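Local coordinates for TRAP dicarboxylate transporter, DctP subunit (Sulfurospirillum deleyianum, PDB 4OVS), which binds succinate as the periplasmic solute-binding component of a TRAP transporter and probably delivers it to the membrane partners for uptake, at residues A[47-50]-A[51-55]; A[310-313]-A[314-318]. All blocks are in the same frame, centred on the assembly; numbering follows the deposited sequence.

Contact 1. Residues A[47-50]-A[51-55]; sequences FAKR and VGELT
F47 and V51 meet one turn apart near the C-terminal end of helix 39-54, the helix of the beta-alpha-beta unit between strands 26-31 and 59-64. This is the tight side. V51 CG2 rests over one face of the F47 ring in a CH-pi contact, 3.9 Å from the ring centroid and displaced toward the CE1 rim. With CG anti to the backbone N (chi1 171°), the F47 ring swings out beside the helix, where CE1 comes closest to V51 CG2. M260 and A263 of helix 253-289 also touch F47, while V51 reaches V59 and V61 of strand 59-64. The looser, more solvent-exposed flank, with K49 and E53, is held by charge and water. R50 folds back through its bends at chi2 and chi3, so that NH1 makes a salt bridge of 2.8 Å to E53 OE1. The carboxylate lies at the guanidinium edge, its plane turned 65° from that group, and L54 CG covers a guanidinium face. R50 NE is also paired with E262. K49 NZ stays 4.4 Å from E53 OE2, and one water joins these two atoms. At the helix end V51 O accepts T55 N and, from the opposite face of its carbonyl plane, T55 OG1 at 2.9 Å.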
ATOM      1  N   PHE A  47     -11.497   3.425  13.327  1.00 15.45           N
ATOM      2  CA  PHE A  47     -11.837   4.868  13.132  1.00 16.48           C
ATOM      3  C   PHE A  47     -13.300   5.103  13.170  1.00 24.19           C
ATOM      4  O   PHE A  47     -13.779   5.948  13.919  1.00 20.22           O
ATOM      5  CB  PHE A  47     -11.298   5.340  11.824  1.00 16.36           C
ATOM      6  CG  PHE A  47     -11.763   6.710  11.420  1.00 16.73           C
ATOM      7  CD1 PHE A  47     -11.347   7.847  12.139  1.00 22.53           C
ATOM      8  CD2 PHE A  47     -12.572   6.891  10.312  1.00 15.98           C
ATOM      9  CE1 PHE A  47     -11.769   9.087  11.770  1.00 18.93           C
ATOM     10  CE2 PHE A  47     -12.963   8.164   9.932  1.00 17.31           C
ATOM     11  CZ  PHE A  47     -12.550   9.254  10.649  1.00 16.87           C
ATOM     12  N   ALA A  48     -14.057   4.301  12.417  1.00 19.48           N
ATOM     13  CA  ALA A  48     -15.485   4.522  12.313  1.00 21.34           C
ATOM     14  C   ALA A  48     -16.177   4.370  13.661  1.00 19.84           C
ATOM     15  O   ALA A  48     -17.000   5.198  14.078  1.00 23.04           O
ATOM     16  CB  ALA A  48     -16.091   3.520  11.295  1.00 16.75           C
ATOM     17  N   LYS A  49     -15.822   3.325  14.365  1.00 19.22           N
ATOM     18  CA  LYS A  49     -16.367   3.085  15.693  1.00 18.64           C
ATOM     19  C   LYS A  49     -16.048   4.234  16.677  1.00 25.53           C
ATOM     20  O   LYS A  49     -16.903   4.661  17.453  1.00 21.54           O
ATOM     21  CB  LYS A  49     -15.771   1.791  16.226  1.00 25.90           C
ATOM     22  CG  LYS A  49     -16.423   1.308  17.493  1.00 27.38           C
ATOM     23  CD  LYS A  49     -15.641   0.128  18.121  1.00 32.50           C
ATOM     24  CE  LYS A  49     -14.570   0.582  19.123  1.00 38.84           C
ATOM     25  NZ  LYS A  49     -14.005  -0.534  19.987  1.00 44.00           N
ATOM     26  N   ARG A  50     -14.814   4.727  16.655  1.00 25.14           N
ATOM     27  CA  ARG A  50     -14.403   5.764  17.622  1.00 26.28           C
ATOM     28  C   ARG A  50     -15.079   7.140  17.365  1.00 20.91           C
ATOM     29  O   ARG A  50     -15.478   7.840  18.312  1.00 24.52           O
ATOM     30  CB  ARG A  50     -12.896   5.895  17.644  1.00 22.45           C
ATOM     31  CG  ARG A  50     -12.195   4.684  18.227  1.00 26.75           C
ATOM     32  CD  ARG A  50     -12.542   4.519  19.712  1.00 31.85           C
ATOM     33  NE  ARG A  50     -12.002   5.608  20.513  1.00 25.69           N
ATOM     34  CZ  ARG A  50     -12.599   6.202  21.543  1.00 33.47           C
ATOM     35  NH1 ARG A  50     -13.830   5.869  21.924  1.00 29.64           N
ATOM     36  NH2 ARG A  50     -11.956   7.178  22.178  1.00 27.79           N
ATOM     37  N   VAL A  51     -15.213   7.528  16.109  1.00 20.48           N
ATOM     38  CA  VAL A  51     -15.997   8.734  15.771  1.00 19.17           C
ATOM     39  C   VAL A  51     -17.396   8.670  16.399  1.00 23.36           C
ATOM     40  O   VAL A  51     -17.813   9.603  17.056  1.00 24.38           O
ATOM     41  CB  VAL A  51     -16.078   8.962  14.267  1.00 20.92           C
ATOM     42  CG1 VAL A  51     -17.100  10.074  13.923  1.00 20.49           C
ATOM     43  CG2 VAL A  51     -14.696   9.307  13.731  1.00 22.53           C
ATOM     44  N   GLY A  52     -18.120   7.571  16.193  1.00 26.36           N
ATOM     45  CA  GLY A  52     -19.423   7.378  16.804  1.00 22.87           C
ATOM     46  C   GLY A  52     -19.418   7.562  18.324  1.00 27.80           C
ATOM     47  O   GLY A  52     -20.270   8.259  18.878  1.00 28.25           O
ATOM     48  N   GLU A  53     -18.481   6.900  18.999  1.00 28.06           N
ATOM     49  CA  GLU A  53     -18.362   6.987  20.449  1.00 28.20           C
ATOM     50  C   GLU A  53     -18.000   8.408  20.890  1.00 25.57           C
ATOM     51  O   GLU A  53     -18.655   8.970  21.735  1.00 23.85           O
ATOM     52  CB  GLU A  53     -17.328   5.970  20.947  1.00 26.60           C
ATOM     53  CG  GLU A  53     -17.752   4.548  20.683  1.00 27.43           C
ATOM     54  CD  GLU A  53     -16.677   3.497  21.005  1.00 31.99           C
ATOM     55  OE1 GLU A  53     -15.465   3.811  21.015  1.00 35.64           O
ATOM     56  OE2 GLU A  53     -17.056   2.340  21.280  1.00 31.21           O
ATOM     57  N   LEU A  54     -17.012   9.011  20.264  1.00 20.33           N
ATOM     58  CA  LEU A  54     -16.561  10.343  20.680  1.00 21.59           C
ATOM     59  C   LEU A  54     -17.567  11.449  20.369  1.00 22.70           C
ATOM     60  O   LEU A  54     -17.531  12.504  20.981  1.00 30.04           O
ATOM     61  CB  LEU A  54     -15.221  10.680  20.029  1.00 23.76           C
ATOM     62  CG  LEU A  54     -13.979   9.985  20.553  1.00 19.66           C
ATOM     63  CD1 LEU A  54     -12.765  10.250  19.725  1.00 22.30           C
ATOM     64  CD2 LEU A  54     -13.732  10.353  22.017  1.00 25.49           C
ATOM     65  N   THR A  55     -18.494  11.219  19.449  1.00 24.32           N
ATOM     66  CA  THR A  55     -19.453  12.254  19.134  1.00 24.81           C
ATOM     67  C   THR A  55     -20.811  11.942  19.730  1.00 29.03           C
ATOM     68  O   THR A  55     -21.796  12.549  19.343  1.00 28.51           O
ATOM     69  CB  THR A  55     -19.626  12.468  17.626  1.00 21.80           C
ATOM     70  OG1 THR A  55     -20.169  11.275  17.000  1.00 26.81           O
ATOM     71  CG2 THR A  55     -18.306  12.833  17.012  1.00 22.26           C
TER
HETATM   72  O   HOH W   1     -15.617   0.175  22.410  1.00 59.75           O

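Contact 2. Residues A[310-313]-A[314-318]; sequences EAIY and PQFYK
I312 O is the carbonyl oxygen around which Q315 and F316 close, in the link where a type I beta turn (E310 to Y313) and the 3-10 segment that takes in 314-316 carry helix 299-310 into helix 317-330. Q315 N gives it a weak, bent hydrogen bond, 3.2 Å long with an angle of 127° at the hydrogen. Q315 CG comes within 3.3 Å of the same oxygen, and F316 turns its ring edge to it, CD2 standing 3.1 Å from I312 O near the ring plane. Farther out, I312 CD1 only brushes F316 CE2. The I312 and F316 side chains both face helix 174-181, where Q179 touches the first and V175 and A178 the second. The F316 N to Y313 O bond is modelled too, though the position of that nitrogen is less sure. Y313 CB packs on P314 CD, and its ring leaves with CG anti to the carbonyl carbon (chi1 -80°), so that OH reaches P107 O for a hydrogen bond. Y317 turns its ring back toward P314 and the Y313 carbonyl. The ring lies across P314 with CA 3.7 Å above the plane and over the centre. Replaced by an alanine, Y317 would probably leave P314 CA without the ring that lies across it and open a gap beside Y313 CB. Y317 CE1 stands 4.3 Å from Y313 CB, and its neighbour CD1 lies 3.5 Å from Y313 O.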
ATOM      1  N   GLU A 310      18.273  -1.794  -7.789  1.00 39.31           N
ATOM      2  CA  GLU A 310      18.692  -0.446  -7.429  1.00 40.26           C
ATOM      3  C   GLU A 310      19.252   0.311  -8.614  1.00 45.08           C
ATOM      4  O   GLU A 310      19.313   1.548  -8.602  1.00 43.98           O
ATOM      5  CB  GLU A 310      19.707  -0.485  -6.301  1.00 40.49           C
ATOM      6  CG  GLU A 310      19.046  -0.858  -4.987  1.00 38.69           C
ATOM      7  CD  GLU A 310      20.017  -1.428  -3.990  1.00 41.57           C
ATOM      8  OE1 GLU A 310      21.235  -1.419  -4.282  1.00 41.86           O
ATOM      9  OE2 GLU A 310      19.546  -1.918  -2.930  1.00 41.99           O
ATOM     10  N   ALA A 311      19.647  -0.418  -9.649  1.00 44.52           N
ATOM     11  CA  ALA A 311      20.240   0.216 -10.821  1.00 45.43           C
ATOM     12  C   ALA A 311      19.303   1.245 -11.435  1.00 45.06           C
ATOM     13  O   ALA A 311      19.721   2.072 -12.225  1.00 45.69           O
ATOM     14  CB  ALA A 311      20.638  -0.846 -11.874  1.00 46.31           C
ATOM     15  N   ILE A 312      18.029   1.198 -11.056  1.00 44.08           N
ATOM     16  CA  ILE A 312      17.040   2.097 -11.626  1.00 43.72           C
ATOM     17  C   ILE A 312      17.029   3.504 -10.971  1.00 43.37           C
ATOM     18  O   ILE A 312      16.397   4.427 -11.500  1.00 43.26           O
ATOM     19  CB  ILE A 312      15.634   1.491 -11.521  1.00 42.90           C
ATOM     20  CG1 ILE A 312      15.095   1.601 -10.093  1.00 41.91           C
ATOM     21  CG2 ILE A 312      15.623  -0.001 -11.977  1.00 43.24           C
ATOM     22  CD1 ILE A 312      13.649   1.157  -9.963  1.00 41.13           C
ATOM     23  N   TYR A 313      17.689   3.664  -9.823  1.00 43.23           N
ATOM     24  CA  TYR A 313      17.534   4.903  -9.037  1.00 42.80           C
ATOM     25  C   TYR A 313      17.856   6.164  -9.867  1.00 43.44           C
ATOM     26  O   TYR A 313      17.132   7.164  -9.799  1.00 43.04           O
ATOM     27  CB  TYR A 313      18.413   4.890  -7.774  1.00 42.80           C
ATOM     28  CG  TYR A 313      17.911   4.108  -6.560  1.00 41.94           C
ATOM     29  CD1 TYR A 313      17.100   2.991  -6.689  1.00 41.49           C
ATOM     30  CD2 TYR A 313      18.294   4.484  -5.280  1.00 42.69           C
ATOM     31  CE1 TYR A 313      16.667   2.270  -5.554  1.00 40.77           C
ATOM     32  CE2 TYR A 313      17.874   3.782  -4.163  1.00 42.40           C
ATOM     33  CZ  TYR A 313      17.068   2.672  -4.301  1.00 40.50           C
ATOM     34  OH  TYR A 313      16.660   2.005  -3.153  1.00 39.83           O
ATOM     35  N   PRO A 314      18.957   6.139 -10.631  1.00 44.49           N
ATOM     36  CA  PRO A 314      19.323   7.388 -11.310  1.00 45.15           C
ATOM     37  C   PRO A 314      18.298   7.890 -12.321  1.00 45.01           C
ATOM     38  O   PRO A 314      18.181   9.088 -12.536  1.00 45.17           O
ATOM     39  CB  PRO A 314      20.638   7.032 -11.992  1.00 46.34           C
ATOM     40  CG  PRO A 314      21.254   6.044 -11.064  1.00 46.26           C
ATOM     41  CD  PRO A 314      20.100   5.214 -10.543  1.00 45.16           C
ATOM     42  N   GLN A 315      17.561   6.989 -12.938  1.00 45.83           N
ATOM     43  CA  GLN A 315      16.470   7.371 -13.829  1.00 48.57           C
ATOM     44  C   GLN A 315      15.510   8.350 -13.137  1.00 49.83           C
ATOM     45  O   GLN A 315      14.772   9.071 -13.808  1.00 49.10           O
ATOM     46  CB  GLN A 315      15.663   6.128 -14.238  1.00 50.62           C
ATOM     47  CG  GLN A 315      16.492   4.952 -14.752  1.00 53.10           C
ATOM     48  CD  GLN A 315      15.611   3.822 -15.231  1.00 50.14           C
ATOM     49  OE1 GLN A 315      14.433   4.028 -15.542  1.00 52.83           O
ATOM     50  NE2 GLN A 315      16.159   2.621 -15.268  1.00 45.88           N
ATOM     51  N   PHE A 316      15.519   8.364 -11.801  1.00 43.27           N
ATOM     52  CA  PHE A 316      14.516   9.088 -11.033  1.00 44.34           C
ATOM     53  C   PHE A 316      15.052  10.270 -10.194  1.00 46.86           C
ATOM     54  O   PHE A 316      14.294  10.883  -9.431  1.00 44.44           O
ATOM     55  CB  PHE A 316      13.762   8.096 -10.135  1.00 41.36           C
ATOM     56  CG  PHE A 316      13.022   7.062 -10.899  1.00 41.25           C
ATOM     57  CD1 PHE A 316      11.765   7.328 -11.388  1.00 44.09           C
ATOM     58  CD2 PHE A 316      13.602   5.838 -11.181  1.00 42.56           C
ATOM     59  CE1 PHE A 316      11.076   6.370 -12.131  1.00 44.46           C
ATOM     60  CE2 PHE A 316      12.921   4.873 -11.917  1.00 44.33           C
ATOM     61  CZ  PHE A 316      11.657   5.137 -12.387  1.00 44.90           C
ATOM     62  N   TYR A 317      16.338  10.579 -10.322  1.00 43.21           N
ATOM     63  CA  TYR A 317      16.910  11.772  -9.681  1.00 45.52           C
ATOM     64  C   TYR A 317      16.192  13.046 -10.128  1.00 47.24           C
ATOM     65  O   TYR A 317      16.033  13.995  -9.355  1.00 45.08           O
ATOM     66  CB  TYR A 317      18.395  11.908 -10.028  1.00 45.24           C
ATOM     67  CG  TYR A 317      19.301  10.887  -9.365  1.00 48.12           C
ATOM     68  CD1 TYR A 317      18.792   9.916  -8.505  1.00 49.46           C
ATOM     69  CD2 TYR A 317      20.671  10.892  -9.607  1.00 45.91           C
ATOM     70  CE1 TYR A 317      19.635   8.995  -7.904  1.00 46.77           C
ATOM     71  CE2 TYR A 317      21.507   9.992  -9.010  1.00 45.99           C
ATOM     72  CZ  TYR A 317      20.993   9.049  -8.159  1.00 48.76           C
ATOM     73  OH  TYR A 317      21.844   8.148  -7.572  1.00 50.63           O
ATOM     74  N   LYS A 318      15.759  13.072 -11.381  1.00 54.32           N
ATOM     75  CA  LYS A 318      15.132  14.259 -11.915  1.00 52.83           C
ATOM     76  C   LYS A 318      13.749  14.499 -11.317  1.00 54.15           C
ATOM     77  O   LYS A 318      13.444  15.614 -10.892  1.00 54.68           O
ATOM     78  CB  LYS A 318      15.058  14.160 -13.433  1.00 59.46           C
ATOM     79  CG  LYS A 318      14.351  15.305 -14.110  1.00 63.68           C
ATOM     80  CD  LYS A 318      14.210  15.005 -15.591  1.00 65.30           C
ATOM     81  CE  LYS A 318      15.539  15.120 -16.317  1.00 64.77           C
ATOM     82  NZ  LYS A 318      15.940  16.539 -16.431  1.00 69.09           N
TER

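Contacts 1 and 2 lie on opposite sides of the chain's centre, their own centres 44 Å apart and their nearest atoms about 32 Å apart, so neither touches the other. Contact 1 is the closer of the two to the ligand site in sequence: helix 39-54 also carries K40, a succinate-binding residue, and the F47 side chain is about 10 Å from that of K40. Contact 2 lies away from the succinate-binding residues and packs the C-terminal link onto helix 174-181, next in the chain after strand 167-170, which holds R169. One contact thus finishes a regular helix of a beta-alpha-beta unit, the other starts a new helix from a turn.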